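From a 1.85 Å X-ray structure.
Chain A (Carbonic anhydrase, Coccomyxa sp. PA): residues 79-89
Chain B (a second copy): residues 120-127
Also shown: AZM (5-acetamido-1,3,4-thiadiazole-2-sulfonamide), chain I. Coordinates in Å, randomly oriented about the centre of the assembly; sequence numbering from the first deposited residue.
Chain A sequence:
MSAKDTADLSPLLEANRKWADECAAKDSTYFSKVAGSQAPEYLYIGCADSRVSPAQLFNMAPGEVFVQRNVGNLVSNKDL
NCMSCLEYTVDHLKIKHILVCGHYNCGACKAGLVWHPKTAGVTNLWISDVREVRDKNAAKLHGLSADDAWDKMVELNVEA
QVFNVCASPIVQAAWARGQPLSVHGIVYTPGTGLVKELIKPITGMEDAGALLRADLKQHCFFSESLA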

ATOM      1  N   ASP A  79       6.083   0.054   1.355  1.00 24.60           N
ATOM      2  CA  ASP A  79       5.314   1.048   2.050  1.00 23.55           C
ATOM      3  C   ASP A  79       5.765   2.413   1.567  1.00 23.21           C
ATOM      4  O   ASP A  79       6.859   2.858   2.022  1.00 23.09           O
ATOM      5  CB  ASP A  79       5.653   1.012   3.574  1.00 23.57           C
ATOM      6  CG  ASP A  79       5.067   2.218   4.330  1.00 25.68           C
ATOM      7  OD1 ASP A  79       4.061   2.799   3.854  1.00 26.86           O
ATOM      8  OD2 ASP A  79       5.513   2.467   5.485  1.00 23.34           O
ATOM      9  N   LEU A  80       4.919   2.999   0.687  1.00 22.61           N
ATOM     10  CA  LEU A  80       5.190   4.341   0.125  1.00 23.97           C
ATOM     11  C   LEU A  80       5.284   5.446   1.156  1.00 23.37           C
ATOM     12  O   LEU A  80       5.895   6.484   0.909  1.00 22.31           O
ATOM     13  CB  LEU A  80       4.228   4.698  -1.008  1.00 21.94           C
ATOM     14  CG  LEU A  80       4.264   3.700  -2.164  1.00 23.53           C
ATOM     15  CD1 LEU A  80       3.150   4.172  -3.235  1.00 21.67           C
ATOM     16  CD2 LEU A  80       5.730   3.654  -2.796  1.00 28.24           C
ATOM     17  N   ASN A  81       4.640   5.304   2.324  1.00 21.35           N
ATOM     18  CA  ASN A  81       4.730   6.282   3.362  1.00 22.74           C
ATOM     19  C   ASN A  81       6.175   6.341   3.935  1.00 22.39           C
ATOM     20  O   ASN A  81       6.879   7.392   3.904  1.00 23.14           O
ATOM     21  CB  ASN A  81       3.696   5.855   4.508  1.00 22.48           C
ATOM     22  CG  ASN A  81       3.590   6.832   5.633  1.00 22.27           C
ATOM     23  OD1 ASN A  81       4.594   7.349   6.159  1.00 24.92           O
ATOM     24  ND2 ASN A  81       2.324   6.956   6.197  1.00 18.68           N
ATOM     25  N   CYS A  82       6.633   5.234   4.531  1.00 23.35           N
ATOM     26  CA  CYS A  82       8.038   5.246   4.996  1.00 23.52           C
ATOM     27  C   CYS A  82       9.053   5.456   3.830  1.00 24.87           C
ATOM     28  O   CYS A  82      10.066   6.252   3.985  1.00 26.50           O
ATOM     29  CB  CYS A  82       8.366   3.871   5.611  1.00 22.77           C
ATOM     30  SG  CYS A  82      10.026   3.847   6.421  1.00 28.04           S
ATOM     31  N   MET A  83       8.800   4.840   2.695  1.00 23.47           N
ATOM     32  CA  MET A  83       9.781   4.966   1.552  1.00 23.86           C
ATOM     33  C   MET A  83       9.902   6.416   1.039  1.00 25.41           C
ATOM     34  O   MET A  83      11.052   6.843   0.662  1.00 26.37           O
ATOM     35  CB  MET A  83       9.443   4.019   0.430  1.00 23.42           C
ATOM     36  CG  MET A  83       9.720   2.526   0.813  1.00 22.64           C
ATOM     37  SD  MET A  83      11.534   2.283   0.915  1.00 30.92           S
ATOM     38  CE  MET A  83      11.724   1.901   2.643  1.00 31.61           C
ATOM     39  N   SER A  84       8.826   7.216   1.072  1.00 23.50           N
ATOM     40  CA  SER A  84       8.870   8.662   0.686  1.00 26.38           C
ATOM     41  C   SER A  84       9.715   9.502   1.648  1.00 27.11           C
ATOM     42  O   SER A  84      10.499  10.352   1.245  1.00 25.69           O
ATOM     43  CB  SER A  84       7.428   9.241   0.637  1.00 27.17           C
ATOM     44  OG  SER A  84       6.986   8.742  -0.571  1.00 36.07           O
ATOM     45  N   CYS A  85       9.645   9.214   2.937  1.00 25.49           N
ATOM     46  CA  CYS A  85      10.478   9.879   3.912  1.00 25.41           C
ATOM     47  C   CYS A  85      11.935   9.504   3.670  1.00 26.54           C
ATOM     48  O   CYS A  85      12.839  10.421   3.748  1.00 27.10           O
ATOM     49  CB  CYS A  85      10.166   9.389   5.336  1.00 26.70           C
ATOM     50  SG  CYS A  85       8.573  10.030   5.971  1.00 28.15           S
ATOM     51  N   LEU A  86      12.188   8.233   3.403  1.00 24.72           N
ATOM     52  CA  LEU A  86      13.553   7.783   3.065  1.00 26.24           C
ATOM     53  C   LEU A  86      14.041   8.474   1.775  1.00 28.09           C
ATOM     54  O   LEU A  86      15.192   9.002   1.725  1.00 26.88           O
ATOM     55  CB  LEU A  86      13.600   6.258   2.888  1.00 26.53           C
ATOM     56  CG  LEU A  86      14.872   5.433   2.921  1.00 31.55           C
ATOM     57  CD1 LEU A  86      15.806   5.796   4.160  1.00 27.04           C
ATOM     58  CD2 LEU A  86      14.446   3.948   2.898  1.00 33.67           C
ATOM     59  N   GLU A  87      13.256   8.423   0.728  1.00 26.08           N
ATOM     60  CA  GLU A  87      13.708   8.946  -0.593  1.00 25.26           C
ATOM     61  C   GLU A  87      13.926  10.481  -0.510  1.00 29.24           C
ATOM     62  O   GLU A  87      15.018  10.988  -0.921  1.00 29.81           O
ATOM     63  CB  GLU A  87      12.656   8.709  -1.669  1.00 27.45           C
ATOM     64  CG  GLU A  87      13.125   9.184  -3.034  1.00 26.47           C
ATOM     65  CD  GLU A  87      12.074   8.914  -4.124  1.00 27.60           C
ATOM     66  OE1 GLU A  87      11.192   9.760  -4.221  1.00 29.55           O
ATOM     67  OE2 GLU A  87      12.178   7.967  -4.928  1.00 32.53           O
ATOM     68  N   TYR A  88      12.991  11.221   0.064  1.00 27.73           N
ATOM     69  CA  TYR A  88      13.135  12.679   0.149  1.00 29.52           C
ATOM     70  C   TYR A  88      14.406  13.117   0.949  1.00 31.20           C
ATOM     71  O   TYR A  88      15.170  14.007   0.491  1.00 30.95           O
ATOM     72  CB  TYR A  88      11.867  13.383   0.667  1.00 30.32           C
ATOM     73  CG  TYR A  88      12.094  14.890   0.655  1.00 29.48           C
ATOM     74  CD1 TYR A  88      12.218  15.547  -0.571  1.00 32.00           C
ATOM     75  CD2 TYR A  88      12.234  15.591   1.829  1.00 26.99           C
ATOM     76  CE1 TYR A  88      12.479  16.954  -0.632  1.00 34.83           C
ATOM     77  CE2 TYR A  88      12.449  16.996   1.806  1.00 33.73           C
ATOM     78  CZ  TYR A  88      12.609  17.645   0.513  1.00 31.20           C
ATOM     79  OH  TYR A  88      12.851  19.023   0.526  1.00 36.20           O
ATOM     80  N   THR A  89      14.626  12.472   2.099  1.00 28.36           N
ATOM     81  CA  THR A  89      15.724  12.809   2.966  1.00 28.87           C
ATOM     82  C   THR A  89      17.059  12.416   2.340  1.00 29.71           C
ATOM     83  O   THR A  89      17.998  13.231   2.429  1.00 32.62           O
ATOM     84  CB  THR A  89      15.680  12.197   4.403  1.00 27.66           C
ATOM     85  OG1 THR A  89      15.560  10.785   4.260  1.00 26.44           O
ATOM     86  CG2 THR A  89      14.464  12.827   5.169  1.00 29.50           C
TER
ATOM     87  N   ALA B 120      10.103  10.748 -11.667  1.00 30.55           N
ATOM     88  CA  ALA B 120      10.364   9.372 -11.197  1.00 31.35           C
ATOM     89  C   ALA B 120      10.335   9.358  -9.646  1.00 28.63           C
ATOM     90  O   ALA B 120      10.579  10.389  -9.016  1.00 30.54           O
ATOM     91  CB  ALA B 120      11.737   8.871 -11.638  1.00 31.32           C
ATOM     92  N   GLY B 121      10.185   8.149  -9.101  1.00 28.60           N
ATOM     93  CA  GLY B 121      10.472   7.955  -7.659  1.00 28.55           C
ATOM     94  C   GLY B 121       9.202   7.818  -6.807  1.00 28.46           C
ATOM     95  O   GLY B 121       8.096   8.213  -7.202  1.00 26.71           O
ATOM     96  N   VAL B 122       9.371   7.263  -5.597  1.00 28.20           N
ATOM     97  CA  VAL B 122       8.200   7.038  -4.771  1.00 26.39           C
ATOM     98  C   VAL B 122       7.604   8.330  -4.199  1.00 26.22           C
ATOM     99  O   VAL B 122       6.410   8.330  -3.951  1.00 26.23           O
ATOM    100  CB  VAL B 122       8.525   6.094  -3.585  1.00 25.56           C
ATOM    101  CG1 VAL B 122       8.854   4.696  -4.113  1.00 28.75           C
ATOM    102  CG2 VAL B 122       9.680   6.669  -2.779  1.00 26.97           C
ATOM    103  N   THR B 123       8.369   9.382  -3.870  1.00 24.98           N
ATOM    104  CA  THR B 123       7.768  10.622  -3.357  1.00 25.38           C
ATOM    105  C   THR B 123       6.726  11.151  -4.325  1.00 26.69           C
ATOM    106  O   THR B 123       5.643  11.598  -3.896  1.00 26.42           O
ATOM    107  CB  THR B 123       8.829  11.708  -3.038  1.00 25.99           C
ATOM    108  OG1 THR B 123       9.784  11.112  -2.149  1.00 27.16           O
ATOM    109  CG2 THR B 123       8.189  12.808  -2.284  1.00 28.96           C
ATOM    110  N   ASN B 124       7.006  11.105  -5.613  1.00 26.16           N
ATOM    111  CA  ASN B 124       6.005  11.669  -6.551  1.00 25.63           C
ATOM    112  C   ASN B 124       4.742  10.829  -6.480  1.00 24.73           C
ATOM    113  O   ASN B 124       3.602  11.347  -6.706  1.00 25.97           O
ATOM    114  CB  ASN B 124       6.585  11.500  -7.993  1.00 23.78           C
ATOM    115  CG  ASN B 124       5.606  12.002  -9.033  1.00 25.30           C
ATOM    116  OD1 ASN B 124       5.160  13.165  -8.924  1.00 28.44           O
ATOM    117  ND2 ASN B 124       5.114  11.101  -9.877  1.00 26.87           N
ATOM    118  N   LEU B 125       4.913   9.503  -6.297  1.00 23.37           N
ATOM    119  CA  LEU B 125       3.653   8.634  -6.145  1.00 23.73           C
ATOM    120  C   LEU B 125       2.908   9.129  -4.907  1.00 22.88           C
ATOM    121  O   LEU B 125       1.666   9.343  -4.970  1.00 23.15           O
ATOM    122  CB  LEU B 125       4.013   7.139  -5.996  1.00 21.71           C
ATOM    123  CG  LEU B 125       4.840   6.537  -7.100  1.00 20.85           C
ATOM    124  CD1 LEU B 125       5.162   5.056  -6.909  1.00 22.56           C
ATOM    125  CD2 LEU B 125       4.127   6.740  -8.495  1.00 20.97           C
ATOM    126  N   TRP B 126       3.667   9.224  -3.795  1.00 24.21           N
ATOM    127  CA  TRP B 126       3.067   9.551  -2.503  1.00 23.76           C
ATOM    128  C   TRP B 126       2.315  10.870  -2.456  1.00 25.03           C
ATOM    129  O   TRP B 126       1.200  10.959  -1.887  1.00 23.70           O
ATOM    130  CB  TRP B 126       4.157   9.515  -1.393  1.00 23.23           C
ATOM    131  CG  TRP B 126       3.647   9.904  -0.052  1.00 25.00           C
ATOM    132  CD1 TRP B 126       3.742  11.095   0.595  1.00 24.34           C
ATOM    133  CD2 TRP B 126       2.927   9.040   0.790  1.00 23.82           C
ATOM    134  NE1 TRP B 126       3.117  11.016   1.834  1.00 24.81           N
ATOM    135  CE2 TRP B 126       2.593   9.763   1.963  1.00 24.24           C
ATOM    136  CE3 TRP B 126       2.495   7.704   0.643  1.00 23.27           C
ATOM    137  CZ2 TRP B 126       1.843   9.208   2.991  1.00 25.11           C
ATOM    138  CZ3 TRP B 126       1.699   7.163   1.731  1.00 23.66           C
ATOM    139  CH2 TRP B 126       1.435   7.908   2.832  1.00 21.74           C
ATOM    140  N   ILE B 127       2.778  11.871  -3.218  1.00 24.24           N
ATOM    141  CA  ILE B 127       2.071  13.162  -3.140  1.00 23.96           C
ATOM    142  C   ILE B 127       0.930  13.245  -4.132  1.00 22.94           C
ATOM    143  O   ILE B 127       0.305  14.299  -4.254  1.00 24.05           O
ATOM    144  CB  ILE B 127       3.028  14.336  -3.353  1.00 25.49           C
ATOM    145  CG1 ILE B 127       3.662  14.254  -4.753  1.00 23.20           C
ATOM    146  CG2 ILE B 127       4.078  14.343  -2.252  1.00 24.88           C
ATOM    147  CD1 ILE B 127       4.514  15.586  -4.941  1.00 27.86           C
TER
HETATM  148  C1  AZM I 229       8.936  18.163   2.213  1.00 31.35           C
HETATM  149  C2  AZM I 229       9.404  17.924  -0.151  1.00 37.49           C
HETATM  150  C3  AZM I 229       8.826  16.652  -2.058  1.00 40.67           C
HETATM  151  C4  AZM I 229       9.080  16.252  -3.484  1.00 37.38           C
HETATM  152  N1  AZM I 229       7.856  19.447   4.326  1.00 24.45           N
HETATM  153  N2  AZM I 229       9.890  19.052   0.324  1.00 30.33           N
HETATM  154  N3  AZM I 229       9.675  19.221   1.781  1.00 33.33           N
HETATM  155  N4  AZM I 229       9.476  17.686  -1.504  1.00 33.18           N
HETATM  156  O1  AZM I 229       9.787  17.923   4.580  1.00 31.15           O
HETATM  157  O2  AZM I 229       7.629  16.924   3.711  1.00 34.32           O
HETATM  158  O3  AZM I 229       7.983  16.016  -1.419  1.00 41.87           O
HETATM  159  S1  AZM I 229       8.544  18.107   3.889  1.00 31.06           S
HETATM  160  S2  AZM I 229       8.579  16.997   1.004  1.00 33.42           S
HETATM  161  O   HOH W   1       9.878  11.036  -6.348  1.00 27.75           O

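Two helices from two copies of the protein meet here, A:Leu80 onward and the short B:Val122 to B:Trp126, with axes 8.6 Å apart and N-to-C directions 129° apart. The start of the chain B helix reaches A:Glu87 as well as A:Leu80, and its last residue, B:Trp126, lies by A:Leu80, A:Asn81 and A:Ser84; backbones come near at A:Ser84 and B:Thr123, whose CA atoms are 4.6 Å apart.

Along chain B, the carbonyl of B:Ala120 takes part through water 1, which donates both to B:Ala120 O and to A:Glu87 OE1 (2.8 Å from its O atom in each case) and accepts from B:Asn124 N. B:Gly121 occupies the N-cap position but has no side chain to cap with. Its CA lies 3.2 Å from A:Glu87 OE2, where a CB would clash, and its backbone angles by themselves call for glycine.

The carboxylate of A:Glu87 instead meets the free amides of the first turn: B:Val122 N donates to OE2 of A:Glu87 (3.0 Å), and B:Thr123 N to OE1 (2.9 Å). The B:Val122 side chain is a knob among A:Leu80, A:Met83, A:Ser84 and A:Glu87, its CG1 3.5 Å from A:Leu80 CD2. B:Thr123 adds a second bond, OG1 donating to A:Glu87 OE1 at 2.8 Å, so one carboxylate satisfies two amides and a hydroxyl.

B:Leu125 extends the apolar patch, its CB 4.1 Å from A:Leu80 CD1. B:Trp126 then lays its six-membered ring over A:Asn81, whose CA sits 3.7 Å from the ring centroid in a CH-pi contact, while A:Leu80 CB packs 3.8 Å from B:Trp126 CE3. A:Ser84 OG comes 3.0 Å from B:Trp126 CB; its hydroxyl donates to A:Leu80 O (OG to O, 2.9 Å), so its proton is already used within its own helix.

The rule is a carboxylate that binds the amides of the opening turn, beside an apolar knob, with leucine and tryptophan continuing the packing toward the helix end.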